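Local coordinates for protein magnesium-protoporphyrin O-methyltransferase (Synechocystis sp., PDB 4QDJ) that transfers a methyl group from S-adenosylmethionine to Mg-protoporphyrin IX, giving its 13-monomethyl ester in chlorophyll biosynthesis, at residues 15-20 and 92-97; 71-76 and 97-102; 84-89 and 110-115. All blocks are in the same frame, centred on the assembly; numbering follows the deposited sequence.

Interaction 1: residues 15-20 and 92-97; sequences YFNSTG and ISEKMV. With SAM (S-adenosylmethionine), chain B.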
loop_
_atom_site.group_PDB
_atom_site.type_symbol
_atom_site.label_atom_id
_atom_site.label_comp_id
_atom_site.label_asym_id
_atom_site.label_seq_id
_atom_site.Cartn_x
_atom_site.Cartn_y
_atom_site.Cartn_z
ATOM N N TYR A 15 -10.091 -13.616 0.737
ATOM C CA TYR A 15 -9.961 -13.308 2.157
ATOM C C TYR A 15 -10.432 -11.888 2.458
ATOM O O TYR A 15 -11.229 -11.669 3.370
ATOM C CB TYR A 15 -8.512 -13.500 2.613
ATOM C CG TYR A 15 -8.228 -12.987 4.008
ATOM C CD1 TYR A 15 -8.658 -13.685 5.130
ATOM C CD2 TYR A 15 -7.516 -11.810 4.201
ATOM C CE1 TYR A 15 -8.395 -13.215 6.409
ATOM C CE2 TYR A 15 -7.248 -11.336 5.471
ATOM C CZ TYR A 15 -7.686 -12.042 6.571
ATOM O OH TYR A 15 -7.419 -11.563 7.835
ATOM N N PHE A 16 -9.949 -10.926 1.681
ATOM C CA PHE A 16 -10.313 -9.529 1.901
ATOM C C PHE A 16 -11.712 -9.187 1.389
ATOM O O PHE A 16 -12.218 -8.094 1.638
ATOM C CB PHE A 16 -9.260 -8.589 1.309
ATOM C CG PHE A 16 -8.013 -8.489 2.137
ATOM C CD1 PHE A 16 -7.986 -7.694 3.271
ATOM C CD2 PHE A 16 -6.875 -9.199 1.794
ATOM C CE1 PHE A 16 -6.843 -7.600 4.042
ATOM C CE2 PHE A 16 -5.728 -9.111 2.561
ATOM C CZ PHE A 16 -5.712 -8.310 3.687
ATOM N N ASN A 17 -12.334 -10.121 0.677
ATOM C CA ASN A 17 -13.737 -9.976 0.299
ATOM C C ASN A 17 -14.661 -10.678 1.289
ATOM O O ASN A 17 -15.883 -10.566 1.200
ATOM C CB ASN A 17 -13.987 -10.502 -1.115
ATOM C CG ASN A 17 -13.630 -9.490 -2.184
ATOM O OD1 ASN A 17 -13.548 -8.291 -1.916
ATOM N ND2 ASN A 17 -13.426 -9.965 -3.407
ATOM N N SER A 18 -14.072 -11.406 2.232
ATOM C CA SER A 18 -14.854 -12.126 3.231
ATOM C C SER A 18 -14.495 -11.694 4.653
ATOM O O SER A 18 -14.609 -10.517 4.995
ATOM C CB SER A 18 -14.702 -13.641 3.057
ATOM O OG SER A 18 -13.344 -14.036 3.078
ATOM N N THR A 19 -14.051 -12.641 5.471
ATOM C CA THR A 19 -13.789 -12.335 6.872
ATOM C C THR A 19 -12.639 -11.342 7.045
ATOM O O THR A 19 -12.602 -10.604 8.031
ATOM C CB THR A 19 -13.555 -13.607 7.721
ATOM O OG1 THR A 19 -13.633 -13.272 9.113
ATOM C CG2 THR A 19 -12.201 -14.230 7.417
ATOM N N GLY A 20 -11.724 -11.302 6.081
ATOM C CA GLY A 20 -10.617 -10.364 6.123
ATOM C C GLY A 20 -11.095 -8.929 6.035
ATOM O O GLY A 20 -10.516 -8.034 6.651
ATOM N N ILE A 92 -7.316 -5.208 -5.073
ATOM C CA ILE A 92 -7.850 -6.408 -5.706
ATOM C C ILE A 92 -9.209 -6.785 -5.109
ATOM O O ILE A 92 -9.993 -7.508 -5.727
ATOM C CB ILE A 92 -6.855 -7.588 -5.595
ATOM C CG1 ILE A 92 -7.181 -8.674 -6.625
ATOM C CG2 ILE A 92 -6.824 -8.142 -4.172
ATOM C CD1 ILE A 92 -6.135 -9.770 -6.704
ATOM N N SER A 93 -9.486 -6.272 -3.914
ATOM C CA SER A 93 -10.725 -6.575 -3.204
ATOM C C SER A 93 -11.789 -5.499 -3.402
ATOM O O SER A 93 -11.601 -4.350 -3.004
ATOM C CB SER A 93 -10.444 -6.751 -1.712
ATOM O OG SER A 93 -11.634 -6.642 -0.952
ATOM N N GLU A 94 -12.911 -5.878 -4.005
ATOM C CA GLU A 94 -14.005 -4.939 -4.226
ATOM C C GLU A 94 -14.600 -4.434 -2.910
ATOM O O GLU A 94 -15.055 -3.294 -2.830
ATOM C CB GLU A 94 -15.089 -5.556 -5.117
ATOM C CG GLU A 94 -15.702 -6.840 -4.579
ATOM C CD GLU A 94 -16.740 -7.424 -5.516
ATOM O OE1 GLU A 94 -16.930 -6.866 -6.618
ATOM O OE2 GLU A 94 -17.368 -8.440 -5.152
ATOM N N LYS A 95 -14.584 -5.274 -1.878
ATOM C CA LYS A 95 -15.106 -4.863 -0.577
ATOM C C LYS A 95 -14.250 -3.766 0.047
ATOM O O LYS A 95 -14.775 -2.773 0.554
ATOM C CB LYS A 95 -15.237 -6.054 0.377
ATOM C CG LYS A 95 -16.305 -7.056 -0.030
ATOM C CD LYS A 95 -17.042 -7.616 1.178
ATOM C CE LYS A 95 -17.956 -6.574 1.805
ATOM N NZ LYS A 95 -18.815 -7.162 2.872
ATOM N N MET A 96 -12.933 -3.940 0.003
ATOM C CA MET A 96 -12.028 -2.928 0.533
ATOM C C MET A 96 -12.167 -1.620 -0.243
ATOM O O MET A 96 -12.258 -0.547 0.355
ATOM C CB MET A 96 -10.577 -3.425 0.519
ATOM C CG MET A 96 -10.336 -4.677 1.370
ATOM S SD MET A 96 -10.408 -4.388 3.155
ATOM C CE MET A 96 -8.773 -3.722 3.465
ATOM N N VAL A 97 -12.199 -1.724 -1.572
ATOM C CA VAL A 97 -12.385 -0.570 -2.454
ATOM C C VAL A 97 -13.676 0.183 -2.145
ATOM O O VAL A 97 -13.689 1.414 -2.075
ATOM C CB VAL A 97 -12.415 -0.997 -3.944
ATOM C CG1 VAL A 97 -12.942 0.131 -4.824
ATOM C CG2 VAL A 97 -11.041 -1.434 -4.403
HETATM N N SAM B . -2.006 -0.511 1.595
HETATM C CA SAM B . -3.150 -0.434 2.501
HETATM C C SAM B . -2.754 0.218 3.818
HETATM O O SAM B . -1.591 0.170 4.221
HETATM O OXT SAM B . -3.589 0.810 4.503
HETATM C CB SAM B . -3.794 -1.801 2.739
HETATM C CG SAM B . -2.905 -2.895 3.328
HETATM S SD SAM B . -3.829 -4.428 3.639
HETATM C CE SAM B . -2.755 -5.271 4.828
HETATM C "C5'" SAM B . -3.424 -5.367 2.152
HETATM C "C4'" SAM B . -4.316 -4.979 0.982
HETATM O "O4'" SAM B . -3.673 -5.352 -0.218
HETATM C "C3'" SAM B . -5.667 -5.682 1.002
HETATM O "O3'" SAM B . -6.687 -4.716 0.901
HETATM C "C2'" SAM B . -5.662 -6.546 -0.243
HETATM O "O2'" SAM B . -6.935 -6.617 -0.848
HETATM C "C1'" SAM B . -4.646 -5.830 -1.115
HETATM N N9 SAM B . -4.026 -6.693 -2.128
HETATM C C8 SAM B . -3.502 -7.944 -1.951
HETATM N N7 SAM B . -3.033 -8.377 -3.144
HETATM C C5 SAM B . -3.252 -7.417 -4.070
HETATM C C6 SAM B . -2.975 -7.342 -5.427
HETATM N N6 SAM B . -2.381 -8.357 -6.048
HETATM N N1 SAM B . -3.327 -6.207 -6.125
HETATM C C2 SAM B . -3.944 -5.154 -5.480
HETATM N N3 SAM B . -4.220 -5.237 -4.131
HETATM C C4 SAM B . -3.874 -6.351 -3.442
HETATM O O HOH W 1 -12.678 -8.371 -5.673
HETATM O O HOH W 2 -17.338 -9.511 4.347
#

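Interaction 2: residues 71-76 and 97-102; sequences CGVGSL and VGEAQQ. With SAM (S-adenosylmethionine), chain B.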
loop_
_atom_site.group_PDB
_atom_site.type_symbol
_atom_site.label_atom_id
_atom_site.label_comp_id
_atom_site.label_asym_id
_atom_site.label_seq_id
_atom_site.Cartn_x
_atom_site.Cartn_y
_atom_site.Cartn_z
ATOM N N CYS A 71 -4.675 -0.314 -2.025
ATOM C CA CYS A 71 -4.998 0.818 -1.158
ATOM C C CYS A 71 -5.837 0.476 0.074
ATOM O O CYS A 71 -5.998 1.312 0.963
ATOM C CB CYS A 71 -5.700 1.913 -1.966
ATOM S SG CYS A 71 -7.324 1.435 -2.607
ATOM N N GLY A 72 -6.375 -0.738 0.126
ATOM C CA GLY A 72 -7.195 -1.145 1.253
ATOM C C GLY A 72 -8.420 -0.262 1.400
ATOM O O GLY A 72 -9.126 -0.009 0.426
ATOM N N VAL A 73 -8.667 0.220 2.617
ATOM C CA VAL A 73 -9.803 1.102 2.870
ATOM C C VAL A 73 -9.415 2.578 2.755
ATOM O O VAL A 73 -10.114 3.454 3.262
ATOM C CB VAL A 73 -10.454 0.839 4.251
ATOM C CG1 VAL A 73 -11.033 -0.570 4.313
ATOM C CG2 VAL A 73 -9.449 1.061 5.373
ATOM N N GLY A 74 -8.295 2.845 2.087
ATOM C CA GLY A 74 -7.886 4.208 1.789
ATOM C C GLY A 74 -7.152 4.938 2.899
ATOM O O GLY A 74 -7.124 6.170 2.919
ATOM N N SER A 75 -6.545 4.184 3.813
ATOM C CA SER A 75 -5.836 4.768 4.951
ATOM C C SER A 75 -4.745 5.747 4.532
ATOM O O SER A 75 -4.492 6.732 5.223
ATOM C CB SER A 75 -5.229 3.672 5.826
ATOM O OG SER A 75 -6.237 2.830 6.359
ATOM N N LEU A 76 -4.094 5.470 3.407
ATOM C CA LEU A 76 -3.089 6.382 2.872
ATOM C C LEU A 76 -3.678 7.315 1.816
ATOM O O LEU A 76 -3.345 8.500 1.772
ATOM C CB LEU A 76 -1.910 5.609 2.276
ATOM C CG LEU A 76 -0.830 6.478 1.626
ATOM C CD1 LEU A 76 -0.103 7.313 2.672
ATOM C CD2 LEU A 76 0.143 5.621 0.842
ATOM N N VAL A 97 -12.199 -1.724 -1.572
ATOM C CA VAL A 97 -12.385 -0.570 -2.454
ATOM C C VAL A 97 -13.676 0.183 -2.145
ATOM O O VAL A 97 -13.689 1.414 -2.075
ATOM C CB VAL A 97 -12.415 -0.997 -3.944
ATOM C CG1 VAL A 97 -12.942 0.131 -4.824
ATOM C CG2 VAL A 97 -11.041 -1.434 -4.403
ATOM N N GLY A 98 -14.758 -0.567 -1.961
ATOM C CA GLY A 98 -16.050 0.022 -1.670
ATOM C C GLY A 98 -16.029 0.815 -0.379
ATOM O O GLY A 98 -16.611 1.895 -0.292
ATOM N N GLU A 99 -15.346 0.277 0.625
ATOM C CA GLU A 99 -15.226 0.958 1.905
ATOM C C GLU A 99 -14.369 2.215 1.775
ATOM O O GLU A 99 -14.676 3.245 2.373
ATOM C CB GLU A 99 -14.650 0.016 2.966
ATOM C CG GLU A 99 -14.585 0.610 4.364
ATOM C CD GLU A 99 -15.956 0.826 4.982
ATOM O OE1 GLU A 99 -16.935 0.208 4.511
ATOM O OE2 GLU A 99 -16.051 1.613 5.946
ATOM N N ALA A 100 -13.300 2.128 0.987
ATOM C CA ALA A 100 -12.437 3.282 0.746
ATOM C C ALA A 100 -13.236 4.443 0.166
ATOM O O ALA A 100 -13.112 5.583 0.614
ATOM C CB ALA A 100 -11.290 2.909 -0.186
ATOM N N GLN A 101 -14.070 4.144 -0.825
ATOM C CA GLN A 101 -14.902 5.166 -1.447
ATOM C C GLN A 101 -15.921 5.740 -0.464
ATOM O O GLN A 101 -16.174 6.943 -0.456
ATOM C CB GLN A 101 -15.600 4.617 -2.693
ATOM C CG GLN A 101 -16.573 5.592 -3.346
ATOM C CD GLN A 101 -15.939 6.933 -3.686
ATOM O OE1 GLN A 101 -14.756 7.016 -4.021
ATOM N NE2 GLN A 101 -16.732 7.995 -3.599
ATOM N N GLN A 102 -16.502 4.876 0.364
ATOM C CA GLN A 102 -17.450 5.325 1.376
ATOM C C GLN A 102 -16.786 6.265 2.379
ATOM O O GLN A 102 -17.325 7.325 2.697
ATOM C CB GLN A 102 -18.084 4.133 2.098
ATOM C CG GLN A 102 -19.123 3.394 1.270
ATOM C CD GLN A 102 -20.333 4.254 0.961
ATOM O OE1 GLN A 102 -20.796 5.021 1.805
ATOM N NE2 GLN A 102 -20.848 4.135 -0.258
HETATM N N SAM B . -2.006 -0.511 1.595
HETATM C CA SAM B . -3.150 -0.434 2.501
HETATM C C SAM B . -2.754 0.218 3.818
HETATM O O SAM B . -1.591 0.170 4.221
HETATM O OXT SAM B . -3.589 0.810 4.503
HETATM C CB SAM B . -3.794 -1.801 2.739
HETATM C CG SAM B . -2.905 -2.895 3.328
HETATM S SD SAM B . -3.829 -4.428 3.639
HETATM C CE SAM B . -2.755 -5.271 4.828
HETATM C "C5'" SAM B . -3.424 -5.367 2.152
HETATM C "C4'" SAM B . -4.316 -4.979 0.982
HETATM O "O4'" SAM B . -3.673 -5.352 -0.218
HETATM C "C3'" SAM B . -5.667 -5.682 1.002
HETATM O "O3'" SAM B . -6.687 -4.716 0.901
HETATM C "C2'" SAM B . -5.662 -6.546 -0.243
HETATM O "O2'" SAM B . -6.935 -6.617 -0.848
HETATM C "C1'" SAM B . -4.646 -5.830 -1.115
HETATM N N9 SAM B . -4.026 -6.693 -2.128
HETATM C C8 SAM B . -3.502 -7.944 -1.951
HETATM N N7 SAM B . -3.033 -8.377 -3.144
HETATM C C5 SAM B . -3.252 -7.417 -4.070
HETATM C C6 SAM B . -2.975 -7.342 -5.427
HETATM N N6 SAM B . -2.381 -8.357 -6.048
HETATM N N1 SAM B . -3.327 -6.207 -6.125
HETATM C C2 SAM B . -3.944 -5.154 -5.480
HETATM N N3 SAM B . -4.220 -5.237 -4.131
HETATM C C4 SAM B . -3.874 -6.351 -3.442
#

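Interaction 3: residues 84-89 and 110-115; sequences GALVYG and YGNQPT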
loop_
_atom_site.group_PDB
_atom_site.type_symbol
_atom_site.label_atom_id
_atom_site.label_comp_id
_atom_site.label_asym_id
_atom_site.label_seq_id
_atom_site.Cartn_x
_atom_site.Cartn_y
_atom_site.Cartn_z
ATOM N N GLY A 84 -3.765 17.436 -1.048
ATOM C CA GLY A 84 -3.779 17.980 -2.394
ATOM C C GLY A 84 -3.285 17.079 -3.515
ATOM O O GLY A 84 -3.294 17.483 -4.678
ATOM N N ALA A 85 -2.853 15.866 -3.187
ATOM C CA ALA A 85 -2.364 14.949 -4.216
ATOM C C ALA A 85 -3.493 14.478 -5.122
ATOM O O ALA A 85 -4.653 14.432 -4.712
ATOM C CB ALA A 85 -1.667 13.754 -3.584
ATOM N N LEU A 86 -3.145 14.143 -6.360
ATOM C CA LEU A 86 -4.078 13.497 -7.270
ATOM C C LEU A 86 -3.863 12.001 -7.137
ATOM O O LEU A 86 -2.926 11.446 -7.709
ATOM C CB LEU A 86 -3.836 13.954 -8.708
ATOM C CG LEU A 86 -3.947 15.464 -8.913
ATOM C CD1 LEU A 86 -3.805 15.820 -10.385
ATOM C CD2 LEU A 86 -5.264 15.982 -8.348
ATOM N N VAL A 87 -4.730 11.363 -6.358
ATOM C CA VAL A 87 -4.513 9.989 -5.928
ATOM C C VAL A 87 -5.354 8.990 -6.710
ATOM O O VAL A 87 -6.567 9.153 -6.860
ATOM C CB VAL A 87 -4.819 9.826 -4.424
ATOM C CG1 VAL A 87 -4.571 8.391 -3.979
ATOM C CG2 VAL A 87 -3.980 10.797 -3.607
ATOM N N TYR A 88 -4.690 7.952 -7.204
ATOM C CA TYR A 88 -5.350 6.867 -7.907
ATOM C C TYR A 88 -5.129 5.598 -7.103
ATOM O O TYR A 88 -4.061 4.993 -7.160
ATOM C CB TYR A 88 -4.791 6.734 -9.328
ATOM C CG TYR A 88 -5.060 7.956 -10.182
ATOM C CD1 TYR A 88 -4.355 9.137 -9.984
ATOM C CD2 TYR A 88 -6.031 7.933 -11.172
ATOM C CE1 TYR A 88 -4.610 10.258 -10.749
ATOM C CE2 TYR A 88 -6.295 9.051 -11.939
ATOM C CZ TYR A 88 -5.579 10.207 -11.728
ATOM O OH TYR A 88 -5.838 11.319 -12.496
ATOM N N GLY A 89 -6.140 5.220 -6.327
ATOM C CA GLY A 89 -6.043 4.063 -5.462
ATOM C C GLY A 89 -6.703 2.861 -6.097
ATOM O O GLY A 89 -7.729 2.983 -6.762
ATOM N N TYR A 110 -17.262 16.567 -1.968
ATOM C CA TYR A 110 -17.046 16.782 -3.396
ATOM C C TYR A 110 -15.742 17.513 -3.690
ATOM O O TYR A 110 -15.550 18.051 -4.780
ATOM C CB TYR A 110 -18.237 17.512 -4.012
ATOM C CG TYR A 110 -19.524 16.751 -3.825
ATOM C CD1 TYR A 110 -19.823 15.656 -4.623
ATOM C CD2 TYR A 110 -20.426 17.107 -2.833
ATOM C CE1 TYR A 110 -20.992 14.945 -4.451
ATOM C CE2 TYR A 110 -21.599 16.406 -2.653
ATOM C CZ TYR A 110 -21.878 15.325 -3.464
ATOM O OH TYR A 110 -23.044 14.619 -3.290
ATOM N N GLY A 111 -14.845 17.520 -2.712
ATOM C CA GLY A 111 -13.533 18.104 -2.897
ATOM C C GLY A 111 -12.597 17.144 -3.602
ATOM O O GLY A 111 -13.029 16.276 -4.362
ATOM N N ASN A 112 -11.305 17.298 -3.346
ATOM C CA ASN A 112 -10.300 16.445 -3.960
ATOM C C ASN A 112 -10.372 15.018 -3.420
ATOM O O ASN A 112 -9.718 14.693 -2.435
ATOM C CB ASN A 112 -8.907 17.028 -3.717
ATOM C CG ASN A 112 -7.827 16.304 -4.492
ATOM O OD1 ASN A 112 -8.013 15.947 -5.657
ATOM N ND2 ASN A 112 -6.690 16.077 -3.848
ATOM N N GLN A 113 -11.181 14.177 -4.060
ATOM C CA GLN A 113 -11.290 12.771 -3.680
ATOM C C GLN A 113 -10.265 11.940 -4.437
ATOM O O GLN A 113 -9.938 12.250 -5.582
ATOM C CB GLN A 113 -12.680 12.224 -4.017
ATOM C CG GLN A 113 -13.808 12.643 -3.090
ATOM C CD GLN A 113 -15.078 11.853 -3.349
ATOM O OE1 GLN A 113 -15.051 10.813 -4.007
ATOM N NE2 GLN A 113 -16.199 12.343 -2.833
ATOM N N PRO A 114 -9.760 10.867 -3.811
ATOM C CA PRO A 114 -9.002 9.922 -4.628
ATOM C C PRO A 114 -9.951 9.225 -5.586
ATOM O O PRO A 114 -11.167 9.241 -5.376
ATOM C CB PRO A 114 -8.498 8.891 -3.607
ATOM C CG PRO A 114 -8.643 9.539 -2.272
ATOM C CD PRO A 114 -9.821 10.459 -2.399
ATOM N N THR A 115 -9.412 8.631 -6.638
ATOM C CA THR A 115 -10.165 7.750 -7.524
ATOM C C THR A 115 -9.882 6.303 -7.123
ATOM O O THR A 115 -8.716 5.935 -6.992
ATOM C CB THR A 115 -9.720 7.946 -8.987
ATOM O OG1 THR A 115 -10.048 9.273 -9.417
ATOM C CG2 THR A 115 -10.393 6.929 -9.900
HETATM O O HOH W 3 -6.928 12.790 -5.317
HETATM O O HOH W 4 -7.962 11.263 -8.463
#

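Interaction 1: residues 15-20 and 92-97
Asn17, near the junction of helices 8-16 and 19-27, comes up to Lys95 in the first turn of helix 94-108, with 5.4 Å between their CA atoms. The amide oxygen of Asn17 is gripped twice. Lys95 N points almost straight at OD1 of Asn17 over 3.2 Å, tilted 25° from the carbonyl plane, while Ser93 OG donates to the same OD1 over 2.7 Å from above the opposite face of the amide. Ser93 is the N-cap of helix 94-108: with OG anti to its backbone N (chi1 162°), the hydroxyl gives its proton to Asn17 and accepts from Met96 N at 3.1 Å. The asparagine OD1 thus binds both an N-H of the first helical turn and the hydroxyl of the cap residue. A water extends the link, accepting from Asn17 ND2 and Glu94 N and donating to Ile92 O. The aliphatic chain of Lys95 runs past the turn, its CD 3.2 Å from Asn17 O, and a second water joins its NZ to Ser18 O.

On the cofactor side, the Phe16 ring lies over the ribose of S-adenosylmethionine, with C3' over the centre of the ring, 3.5 Å above its plane, and Tyr15 CD2 covers the other face nearer the rim. Met96 adds an oblique Met-aromatic contact, its SD 5.4 Å from the centroid of the Phe16 ring; its CE makes an apolar contact with Phe16 CD1 and also nears the ribose O3'. Ile92 CG2 packs on the adenine. Around this pocket wall, Trp24 of helix 19-27 and His139 meet the Phe16 ring, Phe21 packs on Lys95 and Met96, and Val97 rests on strand 115-118.

Interaction 2: residues 71-76 and 97-102
Val73 turns CG1 anti to its carbonyl carbon (chi1 -63°), and Glu99 holds CG anti to its backbone N (chi1 -176°), which brings Val73 CG1 to 3.7 Å from Glu99 CG. The two side chains lie side by side and point the same way. They join helix 94-108 to the glycine-rich loop that follows strand 65-69, the signature cofactor-binding loop of class I methyltransferases with their Rossmann-like fold.

The loop's backbone makes the closer approach. Val73 and Ala100 have CA atoms only 4.0 Å apart, a spacing allowed by the small methyl of Ala100, whose CB meets Val73 C at 3.5 Å and also packs against Gly72 O. Gly72 and Gly74 both have positive phi, and the backbone N of Gly74 packs 3.8 Å from Ala100 CB. A turn bond from Gly74 N to Cys71 O, 3.0 Å long, ties the bend together.

The other side of the loop is given to the ligand: Gly72 CA faces the ribose, 3.6 Å from O3' of S-adenosylmethionine, and Ser75 CB is equally near its carboxylate OXT. Asp91 OD2 accepts from Gly72 N while OD1 of the same carboxylate binds the cofactor, linking loop and ligand through one residue. Beyond the apolar contact, Glu99 OE1 forms a salt bridge with Arg25, and Tyr28 packs on Val73. Where helix and loop come nearest, Ala100 CA directs its hydrogen at Val73 O, a CA-H...O contact of 3.4 Å with 147° at the hydrogen.

Interaction 3: residues 84-89 and 110-115
Asn112 faces the start of strand 86-91 from the loop after helix 94-108, and its CB bond points toward the 84-89 segment. CG, anti to the backbone N (chi1 -172°), comes 3.7 Å from Ala85 O. At the tip the two branches divide: OD1 packs against Leu86 CD2 at 3.8 Å, and ND2 donates to Ala85 O over 2.8 Å. That acceptor lies close to the amide plane, and the N-H...O angle of 163° makes the bond fairly straight. ND2 also donates to Ala81 O in helix 77-82, whose C-terminal Schellman motif closes at Gly84, so one amide clasps the end of the helix and the start of the strand.

Farther along, the two segments run in nearly the same direction, 14° apart, and become neighbouring parallel strands. Thr115 N donates to Val87 O over 2.9 Å, and Gly89 N returns a 2.8 Å bond to Thr115 O, bracketing the parallel bridge between Tyr88 and Thr115. Just before the bridge, where the next strand bond would fall, a water lies between the backbones beside Gln113 O and accepts from Val87 N at 2.8 Å. Pro114 packs its CB 3.9 Å from Val87 CB, with the two side chains alongside each other. A second water donates to Val87 O.

Strand 115-118 is thereby attached as an outermost strand of the sheet, while strand 65-69 pairs with the other edge of 86-91. Val87 and Pro114 are covered by helix 77-82, and Leu108 of helix 94-108 also packs on Pro114.

In the fold
Helix 94-108 joins the first two contacts: its N-terminal turn meets 15-20 in interaction 1, and its next turns back the glycine-rich loop in interaction 2. The two share Val97, touch through Met96 CB and Gly72 O, and both border S-adenosylmethionine. Interaction 3 frames the same helix from outside the pocket, since strand 86-91 leads into it and 110-115 leads out, a beta-alpha-beta crossover. Interaction 2 is the buried one and relies on close backbone packing around glycine and alanine. The other two are partly buried: interaction 1 combines side-chain-to-backbone bonds and waters with aromatic cover of the ribose, whereas interaction 3 uses strand pairing and an asparagine clasp.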